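PDB 6KD0: vibralactone Cyclase from Boreostereum vibrans, which probably catalyses, as a member of the alpha/beta hydrolase family, the cyclization that forms the fused bicyclic beta-lactone of vibralactone. Local coordinates for residues K52-S57 and L316-K321; T211-A216 and A249-P254; I71-T76 and V149-K154; A292-K295 and E300-M303. All blocks are in the same frame, centred on the assembly; numbering follows the deposited sequence.

Contact 1 (K52-S57 and L316-K321)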
loop_
_atom_site.group_PDB
_atom_site.type_symbol
_atom_site.label_atom_id
_atom_site.label_comp_id
_atom_site.label_asym_id
_atom_site.label_seq_id
_atom_site.Cartn_x
_atom_site.Cartn_y
_atom_site.Cartn_z
ATOM N N LYS A 52 -4.575 -19.731 3.801
ATOM C CA LYS A 52 -5.544 -20.769 4.134
ATOM C C LYS A 52 -6.962 -20.219 4.083
ATOM O O LYS A 52 -7.879 -20.889 3.588
ATOM C CB LYS A 52 -5.234 -21.361 5.506
ATOM C CG LYS A 52 -6.253 -22.372 5.996
ATOM C CD LYS A 52 -5.768 -22.989 7.312
ATOM C CE LYS A 52 -6.837 -23.865 7.927
ATOM N NZ LYS A 52 -6.399 -24.533 9.196
ATOM N N PHE A 53 -7.166 -18.988 4.560
ATOM C CA PHE A 53 -8.522 -18.437 4.513
ATOM C C PHE A 53 -8.949 -18.113 3.083
ATOM O O PHE A 53 -10.122 -18.287 2.716
ATOM C CB PHE A 53 -8.644 -17.186 5.385
ATOM C CG PHE A 53 -9.981 -16.490 5.240
ATOM C CD1 PHE A 53 -11.085 -16.940 5.950
ATOM C CD2 PHE A 53 -10.145 -15.421 4.363
ATOM C CE1 PHE A 53 -12.319 -16.322 5.808
ATOM C CE2 PHE A 53 -11.381 -14.810 4.220
ATOM C CZ PHE A 53 -12.466 -15.268 4.952
ATOM N N LEU A 54 -8.027 -17.611 2.272
ATOM C CA LEU A 54 -8.376 -17.151 0.932
ATOM C C LEU A 54 -8.464 -18.282 -0.083
ATOM O O LEU A 54 -9.078 -18.090 -1.139
ATOM C CB LEU A 54 -7.345 -16.142 0.438
ATOM C CG LEU A 54 -7.651 -14.651 0.323
ATOM C CD1 LEU A 54 -8.840 -14.207 1.123
ATOM C CD2 LEU A 54 -6.382 -13.850 0.672
ATOM N N GLU A 55 -7.854 -19.438 0.208
ATOM C CA GLU A 55 -7.799 -20.558 -0.735
ATOM C C GLU A 55 -9.131 -20.885 -1.401
ATOM O O GLU A 55 -9.149 -21.039 -2.633
ATOM C CB GLU A 55 -7.234 -21.783 -0.001
ATOM C CG GLU A 55 -7.127 -23.033 -0.844
ATOM C CD GLU A 55 -5.888 -23.040 -1.712
ATOM O OE1 GLU A 55 -5.998 -23.419 -2.899
ATOM O OE2 GLU A 55 -4.802 -22.678 -1.205
ATOM N N PRO A 56 -10.263 -20.990 -0.687
ATOM C CA PRO A 56 -11.531 -21.306 -1.371
ATOM C C PRO A 56 -12.059 -20.198 -2.259
ATOM O O PRO A 56 -12.975 -20.460 -3.038
ATOM C CB PRO A 56 -12.513 -21.576 -0.223
ATOM C CG PRO A 56 -11.707 -21.664 1.013
ATOM C CD PRO A 56 -10.433 -20.947 0.777
ATOM N N SER A 57 -11.543 -18.976 -2.155
ATOM C CA SER A 57 -11.956 -17.871 -3.002
ATOM C C SER A 57 -11.062 -17.694 -4.222
ATOM O O SER A 57 -11.349 -16.832 -5.051
ATOM C CB SER A 57 -11.983 -16.568 -2.203
ATOM O OG SER A 57 -12.832 -16.688 -1.082
ATOM N N LEU A 316 -4.228 -9.521 9.180
ATOM C CA LEU A 316 -4.052 -10.452 10.278
ATOM C C LEU A 316 -5.345 -11.128 10.703
ATOM O O LEU A 316 -5.287 -12.187 11.336
ATOM C CB LEU A 316 -3.432 -9.730 11.474
ATOM C CG LEU A 316 -1.902 -9.698 11.427
ATOM C CD1 LEU A 316 -1.365 -8.670 10.393
ATOM C CD2 LEU A 316 -1.337 -9.444 12.796
ATOM N N PHE A 317 -6.503 -10.561 10.366
ATOM C CA PHE A 317 -7.780 -11.105 10.818
ATOM C C PHE A 317 -8.774 -11.150 9.666
ATOM O O PHE A 317 -9.926 -10.754 9.810
ATOM C CB PHE A 317 -8.325 -10.276 11.976
ATOM C CG PHE A 317 -7.366 -10.144 13.124
ATOM C CD1 PHE A 317 -7.212 -11.176 14.028
ATOM C CD2 PHE A 317 -6.597 -8.999 13.284
ATOM C CE1 PHE A 317 -6.320 -11.075 15.087
ATOM C CE2 PHE A 317 -5.699 -8.883 14.346
ATOM C CZ PHE A 317 -5.558 -9.926 15.247
ATOM N N ARG A 318 -8.343 -11.640 8.500
ATOM C CA ARG A 318 -9.196 -11.580 7.315
ATOM C C ARG A 318 -10.522 -12.312 7.509
ATOM O O ARG A 318 -11.503 -11.987 6.832
ATOM C CB ARG A 318 -8.459 -12.147 6.094
ATOM C CG ARG A 318 -9.217 -11.959 4.760
ATOM C CD ARG A 318 -9.404 -10.465 4.446
ATOM N NE ARG A 318 -8.096 -9.903 4.101
ATOM C CZ ARG A 318 -7.582 -9.911 2.874
ATOM N NH1 ARG A 318 -8.289 -10.405 1.857
ATOM N NH2 ARG A 318 -6.361 -9.425 2.653
ATOM N N SER A 319 -10.594 -13.265 8.440
ATOM C CA SER A 319 -11.841 -14.004 8.611
ATOM C C SER A 319 -12.923 -13.150 9.265
ATOM O O SER A 319 -14.101 -13.519 9.211
ATOM C CB SER A 319 -11.595 -15.282 9.413
ATOM O OG SER A 319 -11.172 -14.975 10.729
ATOM N N MET A 320 -12.561 -12.016 9.863
ATOM C CA MET A 320 -13.562 -11.068 10.334
ATOM C C MET A 320 -14.411 -10.606 9.163
ATOM O O MET A 320 -13.898 -10.369 8.065
ATOM C CB MET A 320 -12.906 -9.848 10.986
ATOM C CG MET A 320 -12.359 -10.041 12.382
ATOM S SD MET A 320 -11.566 -8.523 12.949
ATOM C CE MET A 320 -12.977 -7.485 13.322
ATOM N N LYS A 321 -15.723 -10.490 9.391
ATOM C CA LYS A 321 -16.590 -9.908 8.368
ATOM C C LYS A 321 -16.156 -8.484 8.033
ATOM O O LYS A 321 -16.182 -8.075 6.864
ATOM C CB LYS A 321 -18.048 -9.939 8.832
ATOM C CG LYS A 321 -18.604 -11.347 9.000
ATOM C CD LYS A 321 -19.728 -11.405 10.036
ATOM C CE LYS A 321 -19.428 -10.613 11.322
ATOM N NZ LYS A 321 -18.217 -11.069 12.055
#
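Phe53 on helix 35-54 faces Ser319 with 6.9 Å between their CA atoms, and Ser319 is held in a type I beta turn by the bond from Met320 N to Phe317 O. Arg318 and Ser319, the two central residues of that turn, meet the Phe53 ring with different parts. CA of Ser319 sits over one face, 4.0 Å from the ring centroid of Phe53, in a CH-pi contact. CG of Arg318 touches the ring at CD2 and CE2 of Phe53, 3.6 Å from each. Arg318 starts with CG anti to the backbone N (chi1 -173°) and then bends twice, which turns the guanidinium away from the ring toward Leu54, its plane 69° from that of Phe53 and its NH1 3.9 Å from CD1 of Leu54. Arginine suits this place because its methylenes pack while its charged end pairs: NE bonds to the carbonyl of His314 and NH2 forms a salt bridge with Asp117. With an alanine in place of Phe53, the Arg318 methylenes and the Ser319 backbone would probably lose their apolar partner, opening a gap between helix and turn. Leu54 packs on helix 115-125, whereas Phe317 and Met320 reach helix 18-24 and the turn leads into helix 321-338.

Contact 2 (T211-A216 and A249-P254)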
loop_
_atom_site.group_PDB
_atom_site.type_symbol
_atom_site.label_atom_id
_atom_site.label_comp_id
_atom_site.label_asym_id
_atom_site.label_seq_id
_atom_site.Cartn_x
_atom_site.Cartn_y
_atom_site.Cartn_z
ATOM N N THR A 211 3.504 8.877 6.017
ATOM C CA THR A 211 3.683 9.960 5.052
ATOM C C THR A 211 4.793 10.926 5.416
ATOM O O THR A 211 5.212 11.699 4.544
ATOM C CB THR A 211 2.385 10.760 4.876
ATOM O OG1 THR A 211 2.076 11.429 6.106
ATOM C CG2 THR A 211 1.237 9.831 4.496
ATOM N N CYS A 212 5.294 10.909 6.648
ATOM C CA CYS A 212 6.275 11.908 7.038
ATOM C C CYS A 212 7.045 11.414 8.247
ATOM O O CYS A 212 6.444 10.947 9.219
ATOM C CB CYS A 212 5.587 13.249 7.358
ATOM S SG CYS A 212 6.751 14.607 7.491
ATOM N N HIS A 213 8.365 11.529 8.184
ATOM C CA HIS A 213 9.192 11.309 9.355
ATOM C C HIS A 213 8.761 12.255 10.483
ATOM O O HIS A 213 8.538 13.449 10.234
ATOM C CB HIS A 213 10.656 11.535 8.994
ATOM C CG HIS A 213 11.616 10.932 9.967
ATOM N ND1 HIS A 213 11.718 11.362 11.273
ATOM C CD2 HIS A 213 12.524 9.934 9.824
ATOM C CE1 HIS A 213 12.645 10.653 11.894
ATOM N NE2 HIS A 213 13.148 9.780 11.038
ATOM N N PRO A 214 8.630 11.770 11.715
ATOM C CA PRO A 214 8.228 12.665 12.818
ATOM C C PRO A 214 9.157 13.850 13.010
ATOM O O PRO A 214 8.711 14.945 13.383
ATOM C CB PRO A 214 8.244 11.729 14.035
ATOM C CG PRO A 214 7.955 10.381 13.458
ATOM C CD PRO A 214 8.673 10.357 12.132
ATOM N N GLU A 215 10.448 13.672 12.758
ATOM C CA GLU A 215 11.380 14.779 12.908
ATOM C C GLU A 215 11.270 15.798 11.784
ATOM O O GLU A 215 11.868 16.872 11.890
ATOM C CB GLU A 215 12.803 14.231 13.021
ATOM C CG GLU A 215 12.938 13.269 14.204
ATOM C CD GLU A 215 14.366 12.842 14.479
ATOM O OE1 GLU A 215 14.639 12.385 15.612
ATOM O OE2 GLU A 215 15.209 12.952 13.565
ATOM N N ALA A 216 10.507 15.507 10.731
ATOM C CA ALA A 216 10.313 16.440 9.626
ATOM C C ALA A 216 8.881 16.946 9.505
ATOM O O ALA A 216 8.570 17.640 8.533
ATOM C CB ALA A 216 10.735 15.789 8.304
ATOM N N ALA A 249 15.029 2.427 8.544
ATOM C CA ALA A 249 15.093 2.899 7.165
ATOM C C ALA A 249 16.265 3.860 6.948
ATOM O O ALA A 249 16.741 4.015 5.813
ATOM C CB ALA A 249 13.778 3.564 6.774
ATOM N N ASN A 250 16.704 4.531 8.008
ATOM C CA ASN A 250 17.938 5.310 8.016
ATOM C C ASN A 250 18.088 6.247 6.812
ATOM O O ASN A 250 19.096 6.194 6.104
ATOM C CB ASN A 250 19.126 4.361 8.096
ATOM C CG ASN A 250 20.429 5.077 8.394
ATOM O OD1 ASN A 250 20.459 5.988 9.203
ATOM N ND2 ASN A 250 21.497 4.679 7.726
ATOM N N PRO A 251 17.091 7.092 6.527
ATOM C CA PRO A 251 17.267 8.047 5.432
ATOM C C PRO A 251 18.346 9.049 5.816
ATOM O O PRO A 251 18.433 9.467 6.967
ATOM C CB PRO A 251 15.891 8.713 5.310
ATOM C CG PRO A 251 15.283 8.580 6.662
ATOM C CD PRO A 251 15.748 7.211 7.128
ATOM N N ALA A 252 19.164 9.439 4.840
ATOM C CA ALA A 252 20.168 10.466 5.100
ATOM C C ALA A 252 19.511 11.787 5.500
ATOM O O ALA A 252 20.068 12.544 6.305
ATOM C CB ALA A 252 21.057 10.644 3.872
ATOM N N ASP A 253 18.337 12.079 4.958
ATOM C CA ASP A 253 17.622 13.323 5.253
ATOM C C ASP A 253 16.138 13.021 5.406
ATOM O O ASP A 253 15.426 12.866 4.401
ATOM C CB ASP A 253 17.846 14.364 4.163
ATOM C CG ASP A 253 17.165 15.682 4.466
ATOM O OD1 ASP A 253 16.680 15.873 5.610
ATOM O OD2 ASP A 253 17.111 16.525 3.545
ATOM N N PRO A 254 15.627 12.987 6.637
ATOM C CA PRO A 254 14.192 12.720 6.842
ATOM C C PRO A 254 13.275 13.784 6.255
ATOM O O PRO A 254 12.076 13.512 6.072
ATOM C CB PRO A 254 14.064 12.661 8.368
ATOM C CG PRO A 254 15.239 13.418 8.885
ATOM C CD PRO A 254 16.346 13.215 7.898
#
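Pro254 sets its CB over one face of the His213 imidazole, a CH-pi contact that joins two loops of the alpha/beta hydrolase fold: one following strand 203-207, the other following helix 239-249. CB of Pro254 is 3.7 Å from the ring centroid of His213 and comes within 3.4 Å of CG of His213, displaced toward the CG-CD2 bond. The ring is swung there with CG anti to the backbone N (chi1 -162°). Further apolar contact is looser: CG of Pro251 approaches CD2 of His213 at 4.4 Å. The two prolines suit this loop, giving rigid, compact hydrocarbon surfaces to a flat ring.

One hydrogen bond within the first loop helps fix the ring. Glu215 N donates to ND1 of His213 at 3.0 Å, with an angle of 158° at the hydrogen, and lies only 5° out of the imidazole plane, so ring rotation is restrained. Putting a leucine at His213 would remove both the flat face and the ND1 acceptor, and would probably leave Glu215 N without its mate and the chain around it freer to move. Ser260, through its OG, bonds both His213 N and Pro254 O, stitching the loops together at the backbone. Small enough to come close, Ala216 brings its CB to 3.5 Å from that same O of Pro254.

Contact 3 (I71-T76 and V149-K154)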
loop_
_atom_site.group_PDB
_atom_site.type_symbol
_atom_site.label_atom_id
_atom_site.label_comp_id
_atom_site.label_asym_id
_atom_site.label_seq_id
_atom_site.Cartn_x
_atom_site.Cartn_y
_atom_site.Cartn_z
ATOM N N ILE A 71 14.212 -8.287 -13.097
ATOM C CA ILE A 71 14.491 -7.053 -13.844
ATOM C C ILE A 71 15.674 -6.299 -13.241
ATOM O O ILE A 71 15.920 -6.409 -12.037
ATOM C CB ILE A 71 13.244 -6.152 -13.932
ATOM C CG1 ILE A 71 12.919 -5.508 -12.580
ATOM C CG2 ILE A 71 12.048 -6.938 -14.464
ATOM C CD1 ILE A 71 11.880 -4.410 -12.674
ATOM N N PRO A 72 16.444 -5.535 -14.019
ATOM C CA PRO A 72 17.595 -4.840 -13.430
ATOM C C PRO A 72 17.143 -3.621 -12.639
ATOM O O PRO A 72 16.241 -2.889 -13.058
ATOM C CB PRO A 72 18.424 -4.435 -14.652
ATOM C CG PRO A 72 17.413 -4.236 -15.718
ATOM C CD PRO A 72 16.334 -5.268 -15.463
ATOM N N VAL A 73 17.756 -3.430 -11.466
ATOM C CA VAL A 73 17.643 -2.192 -10.696
ATOM C C VAL A 73 19.063 -1.793 -10.302
ATOM O O VAL A 73 20.026 -2.511 -10.608
ATOM C CB VAL A 73 16.742 -2.353 -9.460
ATOM C CG1 VAL A 73 15.335 -2.746 -9.878
ATOM C CG2 VAL A 73 17.324 -3.388 -8.513
ATOM N N GLU A 74 19.200 -0.667 -9.603
ATOM C CA GLU A 74 20.515 -0.107 -9.329
ATOM C C GLU A 74 21.325 -1.119 -8.536
ATOM O O GLU A 74 21.071 -1.352 -7.352
ATOM C CB GLU A 74 20.414 1.225 -8.588
ATOM C CG GLU A 74 21.701 2.059 -8.711
ATOM C CD GLU A 74 21.692 3.344 -7.883
ATOM O OE1 GLU A 74 20.589 3.832 -7.535
ATOM O OE2 GLU A 74 22.794 3.872 -7.582
ATOM N N GLY A 75 22.256 -1.767 -9.211
ATOM C CA GLY A 75 23.192 -2.620 -8.527
ATOM C C GLY A 75 22.717 -4.028 -8.267
ATOM O O GLY A 75 23.431 -4.771 -7.587
ATOM N N THR A 76 21.568 -4.438 -8.798
ATOM C CA THR A 76 21.123 -5.820 -8.583
ATOM C C THR A 76 19.939 -6.081 -9.510
ATOM O O THR A 76 19.614 -5.248 -10.359
ATOM C CB THR A 76 20.811 -6.072 -7.100
ATOM O OG1 THR A 76 20.746 -7.479 -6.846
ATOM C CG2 THR A 76 19.511 -5.417 -6.662
ATOM N N VAL A 149 10.953 0.401 -6.323
ATOM C CA VAL A 149 9.537 0.496 -6.679
ATOM C C VAL A 149 9.377 1.294 -7.965
ATOM O O VAL A 149 8.596 0.931 -8.863
ATOM C CB VAL A 149 8.748 1.117 -5.513
ATOM C CG1 VAL A 149 7.322 1.480 -5.941
ATOM C CG2 VAL A 149 8.726 0.143 -4.304
ATOM N N TYR A 150 10.154 2.366 -8.101
ATOM C CA TYR A 150 10.045 3.203 -9.290
ATOM C C TYR A 150 10.577 2.487 -10.522
ATOM O O TYR A 150 9.988 2.575 -11.604
ATOM C CB TYR A 150 10.797 4.511 -9.073
ATOM C CG TYR A 150 10.444 5.568 -10.088
ATOM C CD1 TYR A 150 9.172 6.127 -10.113
ATOM C CD2 TYR A 150 11.382 6.029 -10.991
ATOM C CE1 TYR A 150 8.852 7.106 -11.029
ATOM C CE2 TYR A 150 11.063 7.013 -11.914
ATOM C CZ TYR A 150 9.808 7.538 -11.926
ATOM O OH TYR A 150 9.503 8.528 -12.834
ATOM N N ALA A 151 11.721 1.814 -10.394
ATOM C CA ALA A 151 12.244 1.042 -11.520
ATOM C C ALA A 151 11.233 -0.009 -11.985
ATOM O O ALA A 151 11.049 -0.225 -13.191
ATOM C CB ALA A 151 13.563 0.390 -11.128
ATOM N N GLY A 152 10.568 -0.662 -11.034
ATOM C CA GLY A 152 9.545 -1.628 -11.380
ATOM C C GLY A 152 8.373 -0.989 -12.088
ATOM O O GLY A 152 7.792 -1.582 -13.002
ATOM N N LEU A 153 8.007 0.236 -11.671
ATOM C CA LEU A 153 6.898 0.950 -12.305
ATOM C C LEU A 153 7.247 1.290 -13.748
ATOM O O LEU A 153 6.418 1.131 -14.655
ATOM C CB LEU A 153 6.574 2.219 -11.512
ATOM C CG LEU A 153 5.352 3.037 -11.957
ATOM C CD1 LEU A 153 4.076 2.219 -11.772
ATOM C CD2 LEU A 153 5.248 4.374 -11.211
ATOM N N LYS A 154 8.500 1.707 -13.971
ATOM C CA LYS A 154 8.950 1.997 -15.326
ATOM C C LYS A 154 8.961 0.735 -16.171
ATOM O O LYS A 154 8.517 0.749 -17.330
ATOM C CB LYS A 154 10.341 2.633 -15.304
ATOM C CG LYS A 154 10.376 4.080 -14.840
ATOM C CD LYS A 154 11.810 4.634 -14.902
ATOM C CE LYS A 154 12.254 4.852 -16.342
ATOM N NZ LYS A 154 13.674 5.325 -16.440
#
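Ile71 extends its CD1 methyl over the backbone of Gly152, touching CA of that glycine at 3.9 Å. CG1 of Ile71 stands between the backbone N and the carbonyl carbon (chi1 72°), and from there the straight outer chain carries CD1 across to the helix. A CB modelled on Gly152 would lie 4.3 Å from CD1 of Ile71, so this contact alone would not forbid a small side chain; its absence exposes the helix backbone to the methyl.

Two residues along the strand, Val73 makes the second touch, with its CG1 3.8 Å from CB of Ala151. With chi1 at -61°, it is CG1 rather than CG2 that meets Ala151. Alanine suits the helix surface here, since its single methyl lets the backbones approach: CA of Val73 is 6.3 Å from CA of Ala151. Strand alternation turns the beta-branched Ile71 and Val73 toward the helix and Pro72 away. The axes of strand 71-73 and helix 149-154 approach to 8.7 Å, their N-to-C directions 139° apart.

Just beyond, a type II turn closes the hairpin to strand 76-85. Its third position is Gly75, where a CB would collide with the preceding carbonyl oxygen. Ile71 packs also on Trp155 of helix 144-158, while Val149 and Tyr150 meet helix 178-192. Such helix-on-sheet packing, here at the antiparallel edge, is characteristic of the alpha/beta hydrolase fold.

Contact 4 (A292-K295 and E300-M303)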
loop_
_atom_site.group_PDB
_atom_site.type_symbol
_atom_site.label_atom_id
_atom_site.label_comp_id
_atom_site.label_asym_id
_atom_site.label_seq_id
_atom_site.Cartn_x
_atom_site.Cartn_y
_atom_site.Cartn_z
ATOM N N ALA A 292 -5.640 15.412 3.062
ATOM C CA ALA A 292 -6.153 16.778 3.063
ATOM C C ALA A 292 -5.339 17.663 2.128
ATOM O O ALA A 292 -5.901 18.461 1.365
ATOM C CB ALA A 292 -6.138 17.338 4.488
ATOM N N LEU A 293 -4.011 17.526 2.171
ATOM C CA LEU A 293 -3.157 18.337 1.305
ATOM C C LEU A 293 -3.367 17.990 -0.156
ATOM O O LEU A 293 -3.323 18.871 -1.023
ATOM C CB LEU A 293 -1.687 18.162 1.670
ATOM C CG LEU A 293 -1.208 18.764 2.983
ATOM C CD1 LEU A 293 0.244 18.448 3.144
ATOM C CD2 LEU A 293 -1.428 20.274 2.989
ATOM N N VAL A 294 -3.577 16.707 -0.463
ATOM C CA VAL A 294 -3.790 16.341 -1.860
ATOM C C VAL A 294 -5.129 16.891 -2.344
ATOM O O VAL A 294 -5.234 17.412 -3.465
ATOM C CB VAL A 294 -3.677 14.811 -2.053
ATOM C CG1 VAL A 294 -4.224 14.395 -3.405
ATOM C CG2 VAL A 294 -2.232 14.360 -1.920
ATOM N N LYS A 295 -6.161 16.821 -1.494
ATOM C CA LYS A 295 -7.460 17.379 -1.854
ATOM C C LYS A 295 -7.378 18.892 -2.064
ATOM O O LYS A 295 -7.912 19.418 -3.044
ATOM C CB LYS A 295 -8.482 17.021 -0.772
ATOM C CG LYS A 295 -9.901 17.452 -1.071
ATOM C CD LYS A 295 -10.842 17.068 0.061
ATOM C CE LYS A 295 -12.291 17.303 -0.354
ATOM N NZ LYS A 295 -13.269 16.431 0.365
ATOM N N GLU A 300 -8.713 14.944 -7.367
ATOM C CA GLU A 300 -9.905 14.200 -6.981
ATOM C C GLU A 300 -9.553 13.056 -6.038
ATOM O O GLU A 300 -8.568 12.339 -6.236
ATOM C CB GLU A 300 -10.641 13.643 -8.198
ATOM C CG GLU A 300 -12.022 13.060 -7.826
ATOM C CD GLU A 300 -12.715 12.376 -8.993
ATOM O OE1 GLU A 300 -12.099 12.261 -10.072
ATOM O OE2 GLU A 300 -13.875 11.948 -8.827
ATOM N N THR A 301 -10.427 12.832 -5.064
ATOM C CA THR A 301 -10.037 12.162 -3.840
ATOM C C THR A 301 -11.256 11.533 -3.179
ATOM O O THR A 301 -12.353 12.107 -3.192
ATOM C CB THR A 301 -9.365 13.204 -2.945
ATOM O OG1 THR A 301 -7.975 12.912 -2.781
ATOM C CG2 THR A 301 -10.058 13.358 -1.649
ATOM N N ARG A 302 -11.058 10.335 -2.634
ATOM C CA ARG A 302 -12.042 9.663 -1.799
ATOM C C ARG A 302 -11.342 9.089 -0.581
ATOM O O ARG A 302 -10.205 8.629 -0.673
ATOM C CB ARG A 302 -12.775 8.562 -2.550
ATOM C CG ARG A 302 -13.735 9.096 -3.573
ATOM C CD ARG A 302 -14.682 8.046 -4.102
ATOM N NE ARG A 302 -15.473 8.616 -5.188
ATOM C CZ ARG A 302 -16.327 7.942 -5.954
ATOM N NH1 ARG A 302 -16.520 6.637 -5.770
ATOM N NH2 ARG A 302 -16.988 8.583 -6.916
ATOM N N MET A 303 -12.013 9.150 0.560
ATOM C CA MET A 303 -11.483 8.688 1.830
ATOM C C MET A 303 -12.470 7.676 2.394
ATOM O O MET A 303 -13.683 7.845 2.248
ATOM C CB MET A 303 -11.306 9.877 2.780
ATOM C CG MET A 303 -11.349 9.578 4.266
ATOM S SD MET A 303 -9.834 8.790 4.817
ATOM C CE MET A 303 -8.618 9.961 4.211
#
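Thr301 and Lys295 cross at about a right angle, the CG2 methyl of the threonine resting against the side of the lysine chain. CB and CG of Lys295 each lie 4.1 Å from CG2 of Thr301, with CD of Lys295 hardly farther. The lysine runs fully extended, its CG anti to the backbone N (chi1 -176°), so the methylenes near its root cover the methyl while the ammonium group is carried beyond the contact. That division suits an exposed helix position beside a strand. Val294 approaches the other branch of Thr301 obliquely: its CG1 is 4.1 Å from OG1 of Thr301. This hydroxyl is buried by the contact and has no hydrogen-bonding partner in the model, so the fit here seems to rest on the compact, beta-branched shape of threonine. Val294 also packs on Leu273 and Val299, and Thr301 on Leu273 and His291. Arg302, whose side chain leaves the strand on the side away from 292-295, makes a cation-pi contact with Trp336 of helix 321-338, so the strand is flanked on both faces. Here the helix of a beta-alpha-beta crossover (strand 273-278, helix 284-296, strand 301-307) packs against the strand that follows it in the alpha/beta hydrolase sheet.

How the contacts relate
All four contacts are partly buried; among their touching residues contacts 1 and 4 include an exposed one (Ser319, Lys295), contacts 2 and 3 none. Contacts 3 and 4 share the central sheet but sit at its outermost strands, 64-73 and 301-307: contact 3 is purely aliphatic in its side chains, whereas contact 4 sets a threonine against valine and the methylenes of an exposed lysine. Contacts 1 and 2 instead involve loops, each built round an aromatic ring receiving a C-H over one face. In contact 2 a hydrogen bond holds the ring itself; in contact 1 the polar bonds hold the arginine packed against it. Contacts 1 and 2 lie on opposite sides of the chain's centre.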